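Local atomic coordinates of Lmo2446 protein (PDB entry 5I0D), a protein that belongs to glycoside hydrolase family 31, joining a TIM-barrel domain to beta-rich domains, among them a family 6 carbohydrate-binding module. Residues D851-E856 and S864-A869. Residues are numbered along the deposited sequence; the frame is centred on the assembly and turned at random.
Sequences DISVSE and SVDLPA
Ser853 and Asp866 form one hydrogen-bonded antiparallel pair, Ser855 and Ser864 the next, and Val854 faces Val865 between them as a non-hydrogen-bonded pair. The two hydrogen-bonded pairs are unequal. At the first, Asp866 N reaches Ser853 O at 2.8 Å, whereas the return bond from Ser853 N to Asp866 O is longer, 3.3 Å. At the second, Ser855 N to Ser864 O (2.8 Å) and Ser864 N to Ser855 O (2.9 Å) are nearly matched. Between them Ser853 O also receives a CA-H...O contact from Val865 CA. These strands are the two arms of a beta hairpin within an antiparallel sheet: on the side turned from 864-869, Tyr838 and Ser836 of strand 835-842 bond to the backbone of 851-856, while Ile931 and Gln929 of strand 929-934 bond to that of 864-869. Apolar contacts lie on the face carrying Ile852, Val854 and Val865, which is turned to Phe828, Val830 and Met876 of a second sheet, as in a beta sandwich. Val854 CG2 and Val865 CG2 approach to 4.2 Å. At the end away from the hairpin turn Ile852 CG1, set beside its own backbone N (chi1 -58°), crosses the Pro868 ring at CD, 3.6 Å away. The same ring also packs against the backbone carbonyl oxygen of Asp851, CG to O 3.5 Å. On the other face, waters carry the polar contacts. Ser853 and Asp866 each have two conformers; in the one described, the Ser853 hydroxyl lies against Asp866 CB, and one water can bridge it to Asp866 OD2, another to Asp851 O. A third water joins Ser855 O to Ser864 OG, whose chi1 of -62° places the hydroxyl beside its own backbone N. Ser855 OG is held instead by Asp835, and Asp851 OD1 by Ser839.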
loop_
_atom_site.group_PDB
_atom_site.type_symbol
_atom_site.label_atom_id
_atom_site.label_comp_id
_atom_site.label_asym_id
_atom_site.label_seq_id
_atom_site.Cartn_x
_atom_site.Cartn_y
_atom_site.Cartn_z
ATOM N N ASP A 851 3.755 19.780 19.480
ATOM C CA ASP A 851 3.442 18.684 20.408
ATOM C C ASP A 851 2.258 19.064 21.264
ATOM O O ASP A 851 2.372 19.960 22.094
ATOM C CB ASP A 851 4.643 18.365 21.287
ATOM C CG ASP A 851 5.821 17.829 20.492
ATOM O OD1 ASP A 851 5.656 17.163 19.445
ATOM O OD2 ASP A 851 6.954 18.101 20.914
ATOM N N ILE A 852 1.117 18.411 21.034
ATOM C CA ILE A 852 -0.132 18.707 21.740
ATOM C C ILE A 852 -0.465 17.539 22.653
ATOM O O ILE A 852 -0.305 16.389 22.264
ATOM C CB ILE A 852 -1.306 18.870 20.773
ATOM C CG1 ILE A 852 -1.014 19.969 19.764
ATOM C CG2 ILE A 852 -2.599 19.202 21.512
ATOM C CD1 ILE A 852 -1.790 19.736 18.497
ATOM N N SER A 853 -0.925 17.827 23.861
ATOM C CA SER A 853 -1.322 16.759 24.771
ATOM C C SER A 853 -2.625 17.092 25.455
ATOM O O SER A 853 -2.918 18.255 25.742
ATOM C CB SER A 853 -0.229 16.468 25.794
ATOM O OG SER A 853 0.072 17.614 26.562
ATOM N N VAL A 854 -3.385 16.039 25.733
ATOM C CA VAL A 854 -4.698 16.137 26.346
ATOM C C VAL A 854 -4.674 15.214 27.556
ATOM O O VAL A 854 -4.184 14.089 27.470
ATOM C CB VAL A 854 -5.800 15.707 25.364
ATOM C CG1 VAL A 854 -7.160 15.702 26.048
ATOM C CG2 VAL A 854 -5.816 16.620 24.135
ATOM N N SER A 855 -5.166 15.719 28.685
ATOM C CA SER A 855 -5.342 14.924 29.900
ATOM C C SER A 855 -6.833 14.917 30.279
ATOM O O SER A 855 -7.401 15.949 30.712
ATOM C CB SER A 855 -4.493 15.476 31.033
ATOM O OG SER A 855 -4.575 14.618 32.159
ATOM N N GLU A 856 -7.457 13.753 30.093
ATOM C CA GLU A 856 -8.875 13.542 30.415
ATOM C C GLU A 856 -8.995 13.168 31.882
ATOM O O GLU A 856 -8.356 12.217 32.329
ATOM C CB GLU A 856 -9.498 12.441 29.522
ATOM C CG GLU A 856 -10.898 11.962 29.945
ATOM C CD GLU A 856 -10.880 10.788 30.911
ATOM O OE1 GLU A 856 -10.259 9.764 30.590
ATOM O OE2 GLU A 856 -11.496 10.875 32.006
ATOM N N SER A 864 -8.126 18.706 30.169
ATOM C CA SER A 864 -7.099 19.725 30.032
ATOM C C SER A 864 -6.350 19.513 28.733
ATOM O O SER A 864 -6.069 18.374 28.364
ATOM C CB SER A 864 -6.155 19.632 31.205
ATOM O OG SER A 864 -6.859 19.882 32.400
ATOM N N VAL A 865 -6.021 20.603 28.043
ATOM C CA VAL A 865 -5.272 20.538 26.772
ATOM C C VAL A 865 -4.032 21.417 26.916
ATOM O O VAL A 865 -4.154 22.587 27.269
ATOM C CB VAL A 865 -6.111 21.057 25.582
ATOM C CG1 VAL A 865 -5.317 20.968 24.289
ATOM C CG2 VAL A 865 -7.428 20.315 25.473
ATOM N N ASP A 866 -2.856 20.847 26.675
ATOM C CA ASP A 866 -1.618 21.605 26.688
ATOM C C ASP A 866 -1.282 21.926 25.232
ATOM O O ASP A 866 -0.821 21.060 24.474
ATOM C CB ASP A 866 -0.513 20.817 27.391
ATOM C CG ASP A 866 -0.749 20.692 28.890
ATOM O OD1 ASP A 866 -1.436 21.565 29.479
ATOM O OD2 ASP A 866 -0.246 19.715 29.492
ATOM N N LEU A 867 -1.562 23.172 24.849
ATOM C CA LEU A 867 -1.392 23.642 23.492
ATOM C C LEU A 867 0.001 24.230 23.401
ATOM O O LEU A 867 0.368 25.090 24.210
ATOM C CB LEU A 867 -2.465 24.691 23.194
ATOM C CG LEU A 867 -2.599 25.145 21.752
ATOM C CD1 LEU A 867 -3.349 24.079 20.953
ATOM C CD2 LEU A 867 -3.329 26.478 21.711
ATOM N N PRO A 868 0.802 23.770 22.423
ATOM C CA PRO A 868 2.119 24.349 22.266
ATOM C C PRO A 868 2.011 25.733 21.650
ATOM O O PRO A 868 0.921 26.128 21.212
ATOM C CB PRO A 868 2.778 23.407 21.272
ATOM C CG PRO A 868 1.668 22.990 20.396
ATOM C CD PRO A 868 0.453 22.898 21.283
ATOM N N ALA A 869 3.139 26.427 21.597
ATOM C CA ALA A 869 3.262 27.655 20.818
ATOM C C ALA A 869 2.775 27.369 19.407
ATOM O O ALA A 869 3.141 26.336 18.830
ATOM C CB ALA A 869 4.702 28.104 20.777
HETATM O O HOH W 1 2.039 19.244 25.228
HETATM O O HOH W 2 -1.229 16.725 29.247
HETATM O O HOH W 3 -7.662 17.398 33.131
#